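Local coordinates for protein polymerase subunit PA (Dhori virus, PDB 4CGS) that forms, in this piece, the N-terminal cap-snatching-type domain of an orthomyxovirus polymerase subunit that probably binds RNA, at residues 36-44 / 146-154; 54-64 / 87-95. All coordinates share one frame; numbering follows the deposited sequence.

Contact 1 of 2, residues 36-44 / 146-154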
ATOM      1  N   ILE A  36       8.689  -3.396  -7.545  1.00  6.49           N
ATOM      2  CA  ILE A  36       9.081  -3.234  -6.175  1.00  6.70           C
ATOM      3  C   ILE A  36       8.208  -2.284  -5.451  1.00  5.71           C
ATOM      4  O   ILE A  36       7.750  -2.581  -4.350  1.00  5.94           O
ATOM      5  CB  ILE A  36      10.579  -2.833  -6.079  1.00  6.98           C
ATOM      6  CG1 ILE A  36      11.468  -4.011  -6.595  1.00  6.96           C
ATOM      7  CG2 ILE A  36      10.953  -2.490  -4.636  1.00  8.45           C
ATOM      8  CD1 ILE A  36      12.925  -3.683  -6.824  1.00  9.78           C
ATOM      9  N   VAL A  37       7.959  -1.112  -6.009  1.00  5.74           N
ATOM     10  CA  VAL A  37       7.027  -0.160  -5.397  1.00  5.66           C
ATOM     11  C   VAL A  37       5.633  -0.741  -5.166  1.00  5.67           C
ATOM     12  O   VAL A  37       5.039  -0.517  -4.109  1.00  5.82           O
ATOM     13  CB  VAL A  37       6.996   1.184  -6.132  1.00  5.90           C
ATOM     14  CG1 VAL A  37       5.895   2.092  -5.586  1.00  8.75           C
ATOM     15  CG2 VAL A  37       8.351   1.868  -6.020  1.00  8.60           C
ATOM     16  N   GLU A  38       5.166  -1.534  -6.116  1.00  5.73           N
ATOM     17  CA  GLU A  38       3.796  -2.133  -5.979  1.00  4.51           C
ATOM     18  C   GLU A  38       3.792  -3.151  -4.858  1.00  5.14           C
ATOM     19  O   GLU A  38       2.845  -3.241  -4.080  1.00  5.11           O
ATOM     20  CB  GLU A  38       3.366  -2.739  -7.320  1.00  5.53           C
ATOM     21  CG  GLU A  38       1.884  -3.084  -7.380  1.00  6.57           C
ATOM     22  CD  GLU A  38       1.428  -3.543  -8.738  1.00  7.58           C
ATOM     23  OE1 GLU A  38       2.100  -3.296  -9.751  1.00  6.72           O
ATOM     24  OE2 GLU A  38       0.380  -4.241  -8.768  1.00  8.75           O
ATOM     25  N   CYS A  39       4.870  -3.895  -4.725  1.00  5.19           N
ATOM     26  CA  CYS A  39       4.997  -4.812  -3.615  1.00  5.50           C
ATOM     27  C   CYS A  39       5.143  -4.108  -2.290  1.00  5.30           C
ATOM     28  O   CYS A  39       4.639  -4.563  -1.270  1.00  5.42           O
ATOM     29  CB  CYS A  39       6.171  -5.773  -3.772  1.00  4.84           C
ATOM     30  SG  CYS A  39       6.001  -7.021  -5.080  1.00  6.64           S
ATOM     31  N   ILE A  40       5.807  -2.958  -2.258  1.00  4.42           N
ATOM     32  CA  ILE A  40       5.867  -2.108  -1.065  1.00  5.75           C
ATOM     33  C   ILE A  40       4.453  -1.678  -0.694  1.00  5.54           C
ATOM     34  O   ILE A  40       4.058  -1.736   0.479  1.00  5.39           O
ATOM     35  CB  ILE A  40       6.807  -0.909  -1.273  1.00  5.46           C
ATOM     36  CG1 ILE A  40       8.300  -1.374  -1.354  1.00  5.05           C
ATOM     37  CG2 ILE A  40       6.657   0.109  -0.112  1.00  8.68           C
ATOM     38  CD1 ILE A  40       9.267  -0.265  -1.710  1.00  6.20           C
ATOM     39  N   LYS A  41       3.685  -1.188  -1.692  1.00  5.12           N
ATOM     40  CA  LYS A  41       2.314  -0.772  -1.453  1.00  5.84           C
ATOM     41  C   LYS A  41       1.485  -1.903  -0.863  1.00  4.72           C
ATOM     42  O   LYS A  41       0.756  -1.703   0.100  1.00  5.18           O
ATOM     43  CB  LYS A  41       1.724  -0.301  -2.743  1.00  6.21           C
ATOM     44  CG  LYS A  41       0.260   0.139  -2.654  1.00  6.77           C
ATOM     45  CD  LYS A  41      -0.224   0.539  -4.026  1.00  9.26           C
ATOM     46  CE  LYS A  41      -1.706   0.765  -4.096  1.00  8.92           C
ATOM     47  NZ  LYS A  41      -2.035   1.370  -5.455  1.00 12.80           N
ATOM     48  N   TYR A  42       1.584  -3.105  -1.397  1.00  4.95           N
ATOM     49  CA  TYR A  42       0.855  -4.245  -0.896  1.00  4.52           C
ATOM     50  C   TYR A  42       1.236  -4.558   0.532  1.00  4.27           C
ATOM     51  O   TYR A  42       0.391  -4.859   1.394  1.00  5.37           O
ATOM     52  CB  TYR A  42       0.952  -5.430  -1.803  1.00  5.36           C
ATOM     53  CG  TYR A  42       0.042  -6.566  -1.447  1.00  6.90           C
ATOM     54  CD1 TYR A  42      -1.333  -6.456  -1.704  1.00  6.23           C
ATOM     55  CD2 TYR A  42       0.497  -7.702  -0.794  1.00  5.71           C
ATOM     56  CE1 TYR A  42      -2.227  -7.455  -1.394  1.00  5.73           C
ATOM     57  CE2 TYR A  42      -0.392  -8.737  -0.469  1.00  6.52           C
ATOM     58  CZ  TYR A  42      -1.724  -8.632  -0.798  1.00  5.95           C
ATOM     59  OH  TYR A  42      -2.612  -9.642  -0.476  1.00  7.12           O
ATOM     60  N   THR A  43       2.527  -4.598   0.774  1.00  4.87           N
ATOM     61  CA  THR A  43       3.062  -4.877   2.090  1.00  5.61           C
ATOM     62  C   THR A  43       2.562  -3.843   3.102  1.00  5.71           C
ATOM     63  O   THR A  43       2.221  -4.181   4.261  1.00  5.82           O
ATOM     64  CB  THR A  43       4.610  -4.977   2.109  1.00  5.14           C
ATOM     65  OG1 THR A  43       5.031  -5.918   1.127  1.00  5.69           O
ATOM     66  CG2 THR A  43       5.087  -5.467   3.466  1.00  6.23           C
ATOM     67  N   VAL A  44       2.465  -2.579   2.726  1.00  5.15           N
ATOM     68  CA  VAL A  44       1.926  -1.544   3.574  1.00  5.75           C
ATOM     69  C   VAL A  44       0.459  -1.864   3.897  1.00  5.09           C
ATOM     70  O   VAL A  44       0.049  -1.787   5.046  1.00  6.11           O
ATOM     71  CB  VAL A  44       2.113  -0.150   2.952  1.00  5.32           C
ATOM     72  CG1 VAL A  44       1.187   0.862   3.689  1.00  6.30           C
ATOM     73  CG2 VAL A  44       3.567   0.258   3.027  1.00  7.16           C
ATOM     74  N   VAL A 146       4.154  -0.100   9.755  1.00  6.52           N
ATOM     75  CA  VAL A 146       4.327   0.441   8.402  1.00  5.76           C
ATOM     76  C   VAL A 146       5.716   1.129   8.260  1.00  7.08           C
ATOM     77  O   VAL A 146       6.443   0.838   7.306  1.00  7.97           O
ATOM     78  CB  VAL A 146       3.203   1.413   8.048  1.00  6.42           C
ATOM     79  CG1 VAL A 146       3.531   2.230   6.802  1.00  8.00           C
ATOM     80  CG2 VAL A 146       1.876   0.702   7.978  1.00  6.24           C
ATOM     81  N   THR A 147       6.086   1.994   9.177  1.00  7.55           N
ATOM     82  CA  THR A 147       7.325   2.720   9.084  1.00  9.90           C
ATOM     83  C   THR A 147       8.501   1.782   9.269  1.00  8.32           C
ATOM     84  O   THR A 147       9.511   1.962   8.557  1.00 11.05           O
ATOM     85  CB  THR A 147       7.391   3.849  10.145  1.00 11.54           C
ATOM     86  OG1 THR A 147       7.364   3.297  11.491  1.00 16.13           O
ATOM     87  CG2 THR A 147       6.246   4.784   9.870  1.00  9.89           C
ATOM     88  N   ASN A 148       8.418   0.788  10.136  0.60  8.88           N
ATOM     89  CA  ASN A 148       9.583  -0.059  10.274  0.60  9.66           C
ATOM     90  C   ASN A 148       9.833  -0.834   8.980  0.60  9.01           C
ATOM     91  O   ASN A 148      11.009  -1.063   8.617  0.60  8.32           O
ATOM     92  CB  ASN A 148       9.394  -1.025  11.450  0.60 10.81           C
ATOM     93  CG  ASN A 148       9.450  -0.327  12.802  0.60 14.66           C
ATOM     94  OD1 ASN A 148       9.970   0.764  12.896  0.60 19.43           O
ATOM     95  ND2 ASN A 148       8.827  -0.924  13.830  0.60 17.23           N
ATOM     96  N   PHE A 149       8.780  -1.265   8.303  1.00  7.70           N
ATOM     97  CA  PHE A 149       8.946  -1.929   7.010  1.00  7.08           C
ATOM     98  C   PHE A 149       9.540  -0.979   5.987  1.00  7.31           C
ATOM     99  O   PHE A 149      10.516  -1.316   5.327  1.00  8.58           O
ATOM    100  CB  PHE A 149       7.607  -2.458   6.502  1.00  7.68           C
ATOM    101  CG  PHE A 149       7.628  -2.815   5.046  1.00  6.48           C
ATOM    102  CD1 PHE A 149       8.531  -3.780   4.550  1.00  7.49           C
ATOM    103  CD2 PHE A 149       6.858  -2.097   4.137  1.00  7.49           C
ATOM    104  CE1 PHE A 149       8.595  -4.026   3.171  1.00  7.20           C
ATOM    105  CE2 PHE A 149       6.938  -2.365   2.805  1.00  7.39           C
ATOM    106  CZ  PHE A 149       7.784  -3.318   2.317  1.00  6.11           C
ATOM    107  N   LEU A 150       9.007   0.229   5.861  1.00  6.94           N
ATOM    108  CA  LEU A 150       9.501   1.176   4.840  1.00  8.58           C
ATOM    109  C   LEU A 150      10.981   1.468   5.079  1.00  9.78           C
ATOM    110  O   LEU A 150      11.780   1.506   4.161  1.00 10.49           O
ATOM    111  CB  LEU A 150       8.678   2.489   4.893  1.00  7.60           C
ATOM    112  CG  LEU A 150       7.224   2.342   4.361  1.00  7.57           C
ATOM    113  CD1 LEU A 150       6.438   3.580   4.731  1.00  8.89           C
ATOM    114  CD2 LEU A 150       7.177   2.066   2.870  1.00  9.47           C
ATOM    115  N   VAL A 151      11.378   1.707   6.317  1.00  9.26           N
ATOM    116  CA  VAL A 151      12.761   1.987   6.620  1.00 11.35           C
ATOM    117  C   VAL A 151      13.646   0.791   6.340  1.00  9.83           C
ATOM    118  O   VAL A 151      14.838   0.993   5.940  1.00  9.71           O
ATOM    119  CB  VAL A 151      12.878   2.418   8.103  1.00 14.80           C
ATOM    120  CG1 VAL A 151      14.319   2.167   8.613  1.00 19.92           C
ATOM    121  CG2 VAL A 151      12.240   3.820   8.300  1.00 17.85           C
ATOM    122  N   THR A 152      13.184  -0.403   6.547  1.00  9.34           N
ATOM    123  CA  THR A 152      13.947  -1.583   6.221  1.00  8.53           C
ATOM    124  C   THR A 152      14.220  -1.675   4.714  1.00  9.06           C
ATOM    125  O   THR A 152      15.394  -1.855   4.280  1.00  8.30           O
ATOM    126  CB  THR A 152      13.216  -2.873   6.692  1.00 10.35           C
ATOM    127  OG1 THR A 152      13.032  -2.798   8.094  1.00 12.41           O
ATOM    128  CG2 THR A 152      13.998  -4.104   6.375  1.00 13.28           C
ATOM    129  N   ILE A 153      13.199  -1.566   3.889  1.00  7.55           N
ATOM    130  CA  ILE A 153      13.429  -1.621   2.454  1.00  7.36           C
ATOM    131  C   ILE A 153      14.168  -0.411   1.902  1.00  7.00           C
ATOM    132  O   ILE A 153      15.042  -0.530   1.033  1.00  8.37           O
ATOM    133  CB  ILE A 153      12.160  -1.901   1.659  1.00  8.65           C
ATOM    134  CG1 ILE A 153      12.511  -2.260   0.193  1.00 10.56           C
ATOM    135  CG2 ILE A 153      11.043  -0.874   1.783  1.00  9.10           C
ATOM    136  CD1 ILE A 153      11.494  -3.092  -0.544  1.00 13.49           C
ATOM    137  N   TYR A 154      13.965   0.767   2.470  1.00  7.73           N
ATOM    138  CA  TYR A 154      14.716   1.970   2.116  1.00  7.75           C
ATOM    139  C   TYR A 154      16.205   1.737   2.382  1.00  6.64           C
ATOM    140  O   TYR A 154      17.045   1.986   1.516  1.00  6.78           O
ATOM    141  CB  TYR A 154      14.226   3.121   2.948  1.00  8.59           C
ATOM    142  CG  TYR A 154      14.940   4.418   2.733  1.00  9.22           C
ATOM    143  CD1 TYR A 154      14.830   5.145   1.623  1.00 12.10           C
ATOM    144  CD2 TYR A 154      15.680   4.975   3.784  1.00 10.00           C
ATOM    145  CE1 TYR A 154      15.436   6.403   1.484  1.00 13.97           C
ATOM    146  CE2 TYR A 154      16.342   6.168   3.616  1.00 11.09           C
ATOM    147  CZ  TYR A 154      16.213   6.894   2.454  1.00 13.26           C
ATOM    148  OH  TYR A 154      16.840   8.118   2.333  1.00 19.17           O
TER

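Contact 2 of 2, residues 54-64 / 87-95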
ATOM      1  N   HIS A  54     -11.956  -5.562  14.612  1.00 11.41           N
ATOM      2  CA  HIS A  54     -13.106  -4.735  14.953  1.00 12.06           C
ATOM      3  C   HIS A  54     -14.284  -5.682  15.086  1.00 11.48           C
ATOM      4  O   HIS A  54     -14.505  -6.483  14.207  1.00  9.61           O
ATOM      5  CB  HIS A  54     -13.388  -3.674  13.846  1.00 12.00           C
ATOM      6  CG  HIS A  54     -14.769  -3.020  13.966  1.00 12.10           C
ATOM      7  ND1 HIS A  54     -15.073  -2.215  15.006  1.00 17.51           N
ATOM      8  CD2 HIS A  54     -15.867  -3.091  13.161  1.00 15.03           C
ATOM      9  CE1 HIS A  54     -16.362  -1.807  14.871  1.00 16.95           C
ATOM     10  NE2 HIS A  54     -16.858  -2.342  13.750  1.00 17.66           N
ATOM     11  N   ASN A  55     -14.963  -5.677  16.238  1.00 11.62           N
ATOM     12  CA  ASN A  55     -16.072  -6.554  16.545  1.00 14.21           C
ATOM     13  C   ASN A  55     -15.643  -8.011  16.384  1.00 12.40           C
ATOM     14  O   ASN A  55     -16.407  -8.851  15.879  1.00 13.13           O
ATOM     15  CB  ASN A  55     -17.248  -6.217  15.638  1.00 13.72           C
ATOM     16  CG  ASN A  55     -18.534  -6.788  16.120  1.00 14.12           C
ATOM     17  OD1 ASN A  55     -18.687  -7.093  17.283  1.00 22.17           O
ATOM     18  ND2 ASN A  55     -19.455  -6.952  15.222  1.00 17.76           N
ATOM     19  N   GLY A  56     -14.401  -8.306  16.770  1.00 11.14           N
ATOM     20  CA  GLY A  56     -13.883  -9.657  16.917  1.00 14.28           C
ATOM     21  C   GLY A  56     -13.335 -10.278  15.675  1.00 12.29           C
ATOM     22  O   GLY A  56     -12.862 -11.395  15.720  1.00 14.03           O
ATOM     23  N   VAL A  57     -13.379  -9.550  14.591  1.00 11.01           N
ATOM     24  CA  VAL A  57     -12.976 -10.093  13.287  1.00  9.92           C
ATOM     25  C   VAL A  57     -12.087  -9.028  12.605  1.00  8.46           C
ATOM     26  O   VAL A  57     -12.008  -7.883  13.098  1.00  8.74           O
ATOM     27  CB  VAL A  57     -14.181 -10.455  12.406  1.00  9.14           C
ATOM     28  CG1 VAL A  57     -14.985 -11.539  13.060  1.00 11.47           C
ATOM     29  CG2 VAL A  57     -15.056  -9.241  12.042  1.00 10.07           C
ATOM     30  N   PRO A  58     -11.396  -9.391  11.480  1.00  8.57           N
ATOM     31  CA  PRO A  58     -10.480  -8.391  10.894  1.00  9.27           C
ATOM     32  C   PRO A  58     -11.221  -7.068  10.625  1.00  7.91           C
ATOM     33  O   PRO A  58     -12.324  -7.039  10.087  1.00  7.51           O
ATOM     34  CB  PRO A  58     -10.029  -9.111   9.573  1.00 11.08           C
ATOM     35  CG  PRO A  58      -9.975 -10.553   9.962  1.00 10.45           C
ATOM     36  CD  PRO A  58     -11.122 -10.745  10.928  1.00 10.23           C
ATOM     37  N   ARG A  59     -10.552  -5.989  10.995  1.00  7.99           N
ATOM     38  CA  ARG A  59     -11.048  -4.633  10.748  1.00  7.16           C
ATOM     39  C   ARG A  59     -11.118  -4.307   9.286  1.00  7.26           C
ATOM     40  O   ARG A  59     -11.937  -3.523   8.858  1.00  7.98           O
ATOM     41  CB  ARG A  59     -10.231  -3.648  11.524  1.00  8.11           C
ATOM     42  CG  ARG A  59     -10.557  -2.193  11.255  1.00  8.39           C
ATOM     43  CD  ARG A  59      -9.715  -1.335  12.172  1.00  8.53           C
ATOM     44  NE  ARG A  59      -9.735   0.076  11.773  1.00 10.35           N
ATOM     45  CZ  ARG A  59      -9.044   1.063  12.302  1.00 10.73           C
ATOM     46  NH1 ARG A  59      -8.152   0.811  13.214  1.00 12.77           N
ATOM     47  NH2 ARG A  59      -9.146   2.265  11.780  1.00 11.82           N
ATOM     48  N   TYR A  60     -10.192  -4.846   8.513  1.00  6.65           N
ATOM     49  CA  TYR A  60      -9.998  -4.467   7.132  1.00  7.94           C
ATOM     50  C   TYR A  60     -10.255  -5.584   6.182  1.00  7.34           C
ATOM     51  O   TYR A  60      -9.998  -6.753   6.514  1.00  8.04           O
ATOM     52  CB  TYR A  60      -8.540  -4.029   6.888  1.00  8.30           C
ATOM     53  CG  TYR A  60      -8.188  -2.757   7.612  1.00  6.53           C
ATOM     54  CD1 TYR A  60      -8.430  -1.490   7.068  1.00  6.16           C
ATOM     55  CD2 TYR A  60      -7.629  -2.784   8.896  1.00  7.09           C
ATOM     56  CE1 TYR A  60      -8.076  -0.328   7.738  1.00  6.33           C
ATOM     57  CE2 TYR A  60      -7.263  -1.646   9.554  1.00  6.37           C
ATOM     58  CZ  TYR A  60      -7.474  -0.406   8.976  1.00  6.79           C
ATOM     59  OH  TYR A  60      -7.097   0.718   9.712  1.00  6.41           O
ATOM     60  N   ILE A  61     -10.801  -5.251   5.029  1.00  7.43           N
ATOM     61  CA  ILE A  61     -10.794  -6.098   3.833  1.00  7.90           C
ATOM     62  C   ILE A  61      -9.785  -5.528   2.869  1.00  7.24           C
ATOM     63  O   ILE A  61      -9.852  -4.345   2.550  1.00  8.81           O
ATOM     64  CB  ILE A  61     -12.194  -6.146   3.174  1.00  8.25           C
ATOM     65  CG1 ILE A  61     -13.203  -6.736   4.189  1.00 10.78           C
ATOM     66  CG2 ILE A  61     -12.154  -6.949   1.900  1.00 11.89           C
ATOM     67  CD1 ILE A  61     -14.676  -6.624   3.720  1.00 16.86           C
ATOM     68  N   VAL A  62      -8.819  -6.307   2.438  1.00  6.49           N
ATOM     69  CA  VAL A  62      -7.841  -5.849   1.477  1.00  6.14           C
ATOM     70  C   VAL A  62      -8.328  -6.147   0.111  1.00  6.77           C
ATOM     71  O   VAL A  62      -8.485  -7.322  -0.244  1.00  7.36           O
ATOM     72  CB  VAL A  62      -6.411  -6.502   1.719  1.00  6.76           C
ATOM     73  CG1 VAL A  62      -5.451  -6.079   0.602  1.00  8.74           C
ATOM     74  CG2 VAL A  62      -5.832  -6.134   3.096  1.00  7.93           C
ATOM     75  N   ASN A  63      -8.564  -5.112  -0.703  1.00  6.34           N
ATOM     76  CA  ASN A  63      -9.003  -5.297  -2.095  1.00  6.42           C
ATOM     77  C   ASN A  63      -7.796  -5.344  -3.050  1.00  6.97           C
ATOM     78  O   ASN A  63      -7.943  -5.833  -4.168  1.00  6.57           O
ATOM     79  CB  ASN A  63      -9.911  -4.117  -2.528  1.00  6.49           C
ATOM     80  CG  ASN A  63     -11.225  -4.040  -1.884  1.00  8.33           C
ATOM     81  OD1 ASN A  63     -11.715  -2.936  -1.634  1.00  9.73           O
ATOM     82  ND2 ASN A  63     -11.823  -5.183  -1.584  1.00  6.41           N
ATOM     83  N   MET A  64      -6.644  -4.776  -2.720  1.00  5.76           N
ATOM     84  CA  MET A  64      -5.535  -4.790  -3.629  1.00  6.25           C
ATOM     85  C   MET A  64      -5.178  -6.196  -4.028  1.00  5.57           C
ATOM     86  O   MET A  64      -5.161  -7.114  -3.195  1.00  6.18           O
ATOM     87  CB  MET A  64      -4.340  -4.109  -3.036  1.00  5.90           C
ATOM     88  CG  MET A  64      -3.208  -3.968  -3.975  1.00  6.10           C
ATOM     89  SD  MET A  64      -1.825  -3.016  -3.263  1.00  6.26           S
ATOM     90  CE  MET A  64      -0.577  -3.230  -4.529  1.00  7.00           C
ATOM     91  N   VAL A  87     -10.915   0.947  -7.230  1.00  9.89           N
ATOM     92  CA  VAL A  87     -11.518   0.576  -5.952  1.00  8.39           C
ATOM     93  C   VAL A  87     -10.534   0.864  -4.810  1.00  7.12           C
ATOM     94  O   VAL A  87      -9.328   0.940  -4.962  1.00  8.40           O
ATOM     95  CB  VAL A  87     -11.960  -0.925  -5.887  1.00 11.41           C
ATOM     96  CG1 VAL A  87     -12.836  -1.270  -7.059  1.00 12.76           C
ATOM     97  CG2 VAL A  87     -10.765  -1.860  -5.835  1.00 12.77           C
ATOM     98  N   PRO A  88     -11.066   1.170  -3.593  1.00  7.01           N
ATOM     99  CA  PRO A  88     -10.116   1.390  -2.485  1.00  6.27           C
ATOM    100  C   PRO A  88      -9.244   0.174  -2.270  1.00  5.98           C
ATOM    101  O   PRO A  88      -9.715  -0.979  -2.384  1.00  7.34           O
ATOM    102  CB  PRO A  88     -11.037   1.690  -1.299  1.00  7.31           C
ATOM    103  CG  PRO A  88     -12.355   2.053  -1.910  1.00  8.44           C
ATOM    104  CD  PRO A  88     -12.467   1.342  -3.149  1.00  8.26           C
ATOM    105  N   ASP A  89      -8.009   0.397  -1.835  1.00  5.01           N
ATOM    106  CA  ASP A  89      -7.081  -0.685  -1.507  1.00  5.99           C
ATOM    107  C   ASP A  89      -7.487  -1.516  -0.300  1.00  4.61           C
ATOM    108  O   ASP A  89      -7.283  -2.724  -0.257  1.00  5.60           O
ATOM    109  CB  ASP A  89      -5.647  -0.081  -1.354  1.00  6.06           C
ATOM    110  CG  ASP A  89      -5.178   0.557  -2.603  1.00  6.96           C
ATOM    111  OD1 ASP A  89      -5.174  -0.189  -3.657  1.00  8.30           O
ATOM    112  OD2 ASP A  89      -4.770   1.724  -2.582  1.00  7.58           O
ATOM    113  N   LEU A  90      -8.130  -0.848   0.672  1.00  5.61           N
ATOM    114  CA  LEU A  90      -8.706  -1.514   1.797  1.00  5.35           C
ATOM    115  C   LEU A  90     -10.100  -0.928   2.122  1.00  5.68           C
ATOM    116  O   LEU A  90     -10.369   0.233   1.854  1.00  6.15           O
ATOM    117  CB  LEU A  90      -7.860  -1.449   3.097  1.00  5.60           C
ATOM    118  CG  LEU A  90      -6.384  -1.756   3.063  1.00  5.70           C
ATOM    119  CD1 LEU A  90      -5.558  -0.512   2.726  1.00  7.24           C
ATOM    120  CD2 LEU A  90      -5.924  -2.410   4.363  1.00  7.55           C
ATOM    121  N   LEU A  91     -10.979  -1.738   2.716  1.00  6.17           N
ATOM    122  CA  LEU A  91     -12.158  -1.285   3.374  1.00  6.48           C
ATOM    123  C   LEU A  91     -11.910  -1.311   4.888  1.00  5.89           C
ATOM    124  O   LEU A  91     -11.524  -2.353   5.401  1.00  7.48           O
ATOM    125  CB  LEU A  91     -13.350  -2.110   2.984  1.00  7.26           C
ATOM    126  CG  LEU A  91     -13.705  -2.294   1.531  1.00  7.08           C
ATOM    127  CD1 LEU A  91     -14.966  -3.133   1.394  1.00 10.56           C
ATOM    128  CD2 LEU A  91     -13.776  -0.941   0.813  1.00  8.26           C
ATOM    129  N   ASP A  92     -12.137  -0.185   5.586  1.00  6.91           N
ATOM    130  CA  ASP A  92     -11.980  -0.092   7.003  1.00  6.81           C
ATOM    131  C   ASP A  92     -13.391  -0.251   7.588  1.00  6.98           C
ATOM    132  O   ASP A  92     -14.224   0.655   7.462  1.00  8.24           O
ATOM    133  CB  ASP A  92     -11.404   1.259   7.356  1.00  7.57           C
ATOM    134  CG  ASP A  92     -11.260   1.482   8.841  1.00  9.08           C
ATOM    135  OD1 ASP A  92     -11.846   0.769   9.662  1.00  9.08           O
ATOM    136  OD2 ASP A  92     -10.507   2.435   9.222  1.00  9.97           O
ATOM    137  N   LEU A  93     -13.673  -1.422   8.156  1.00  7.85           N
ATOM    138  CA  LEU A  93     -15.018  -1.730   8.621  1.00  8.45           C
ATOM    139  C   LEU A  93     -15.351  -1.054   9.963  1.00  8.81           C
ATOM    140  O   LEU A  93     -16.537  -0.967  10.401  1.00 10.70           O
ATOM    141  CB  LEU A  93     -15.182  -3.229   8.708  1.00  7.80           C
ATOM    142  CG  LEU A  93     -14.841  -4.040   7.447  1.00  8.98           C
ATOM    143  CD1 LEU A  93     -15.157  -5.524   7.626  1.00 11.39           C
ATOM    144  CD2 LEU A  93     -15.615  -3.441   6.269  1.00 10.25           C
ATOM    145  N   LYS A  94     -14.337  -0.574  10.657  1.00  9.15           N
ATOM    146  CA  LYS A  94     -14.550   0.185  11.947  1.00 10.15           C
ATOM    147  C   LYS A  94     -14.984   1.570  11.627  1.00 11.49           C
ATOM    148  O   LYS A  94     -16.043   2.019  12.123  1.00 12.51           O
ATOM    149  CB  LYS A  94     -13.303   0.126  12.797  1.00 10.04           C
ATOM    150  CG  LYS A  94     -13.406   0.980  14.022  1.00 11.43           C
ATOM    151  CD  LYS A  94     -12.061   1.028  14.719  1.00 16.00           C
ATOM    152  CE  LYS A  94     -12.083   1.918  15.938  1.00 21.11           C
ATOM    153  NZ  LYS A  94     -10.703   2.007  16.446  1.00 29.31           N
ATOM    154  N   GLU A  95     -14.198   2.261  10.846  1.00 11.31           N
ATOM    155  CA  GLU A  95     -14.444   3.672  10.510  1.00 11.92           C
ATOM    156  C   GLU A  95     -15.436   3.842   9.348  1.00 11.93           C
ATOM    157  O   GLU A  95     -15.932   4.965   9.124  1.00 13.44           O
ATOM    158  CB  GLU A  95     -13.119   4.403  10.235  1.00 13.93           C
ATOM    159  CG  GLU A  95     -12.202   4.439  11.443  1.00 15.03           C
ATOM    160  CD  GLU A  95     -12.788   5.120  12.639  1.00 18.28           C
ATOM    161  OE1 GLU A  95     -13.649   5.982  12.437  1.00 23.91           O
ATOM    162  OE2 GLU A  95     -12.360   4.784  13.759  1.00 21.34           O
TER

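Contact 1 of 2, residues 36-44 / 146-154
F149 is the bump of this interface, and the hollow it enters is lined by I40, T43 and V44 on the facing helix. With CG swung opposite the backbone N (chi1 165°), the ring reaches T43, which meets it at about a right angle: T43 CG2 sits 3.6 Å from the F149 ring centroid and only 9° off the ring normal, a CH-pi contact over the centre of the face. On the opposite face, toward the rim, lies I153 CG2 from one turn further along, so the ring is sandwiched between a residue of each helix. V44 CG2 stands at the edge, near the ring plane. T43 can offer its methyl because its hydroxyl is turned back to its own helix, where OG1 bonds to C39 O at 2.8 Å. The two helices, 10.4 Å apart at closest approach and 158° from parallel, form a nearly antiparallel pair in the domain's alpha/beta fold, beside the mixed sheet: V44 also packs on V101 of strand 97-104, while T43 reaches I15 of helix 13-18. A second, smaller bump is L150, whose CD2 rests on the groove between I40 CG2, at 3.6 Å, and V44 CG2, at 4.0 Å. Toward the C-terminal end of 146-154, I40 and I153 instead reach tip to tip, with I40 CG1 and I153 CD1 separated by 3.7 Å; I36 CG2 borders that same I153 methyl more loosely. Where the backbones come closest, V44 CG1 and V146 CG1 touch branch to branch at 4.1 Å.

Contact 2 of 2, residues 54-64 / 87-95
R59 grips D92 side-on, one nitrogen to each carboxylate oxygen: NE gives a nearly straight bond to D92 OD1 (3.1 Å, 171°) and NH2 reaches the syn side of D92 OD2 at 2.9 Å. The two flat groups are turned 49° apart, and OD1 is approached from above the carboxylate plane. Fully extended from CG to NE, the arginine lies with Y60 OH over one face of its guanidinium and K94 CD over the other. Three N-H groups grip D92 OD1, R59 NE being joined by K94 N, which makes an Asx turn, and E95 N, which completes the wider Asx motif; these backbone donors preset the carboxylate for R59. D92 OD2 is also bonded to the hydroxyl of Y137, which pairs with that of Y60 too. The turn brings K94 over the imidazole of H54, where K94 CA stands 3.7 Å from the ring centroid, 6° off the normal. The backbone fixes the register beneath: L93 N bonds to R59 O at 2.8 Å, I61 and L91 exchange two bonds as a hydrogen-bonded pair, and D89 O takes both N63 N (2.7 Å) and the longer M64 N. On one face Y60 and V62 meet L90, its CD2 3.8 Å from Y60 CD1; on the other, I61 packs on L91, and I61 CD1 reaches on to L93 CD1 just past the strand. Farther out, a type I' turn from H54 to V57 joins strands 53-54 and 57-62. The whole is an antiparallel strand pair inside a mixed five-stranded sheet, with a classic beta bulge, D89 and L90 opposite V99, where strand 90-92 pairs with strand 97-104.

In the fold
Contacts 1 and 2 have centres about 19 Å apart and share helix 31-44, which presents different sides to each. While I40, T43 and V44 touch segment 146-154 of helix 140-157, E38, K41 and Y42 meet the M64 and D89 end of contact 2: E38 O lies 3.5 Å from M64 CE, and K41 CE lies 3.6 Å from D89 OD2. K41 NZ adds a long, weak ion pair with D89 OD1. At this junction a glycerol, probably from the crystallisation liquor, is hydrogen-bonded by V62 O and M64 O and weakly by Y42 OH. Strands 57-62 and 90-92 of contact 2 lie in sequence between the two helices of contact 1.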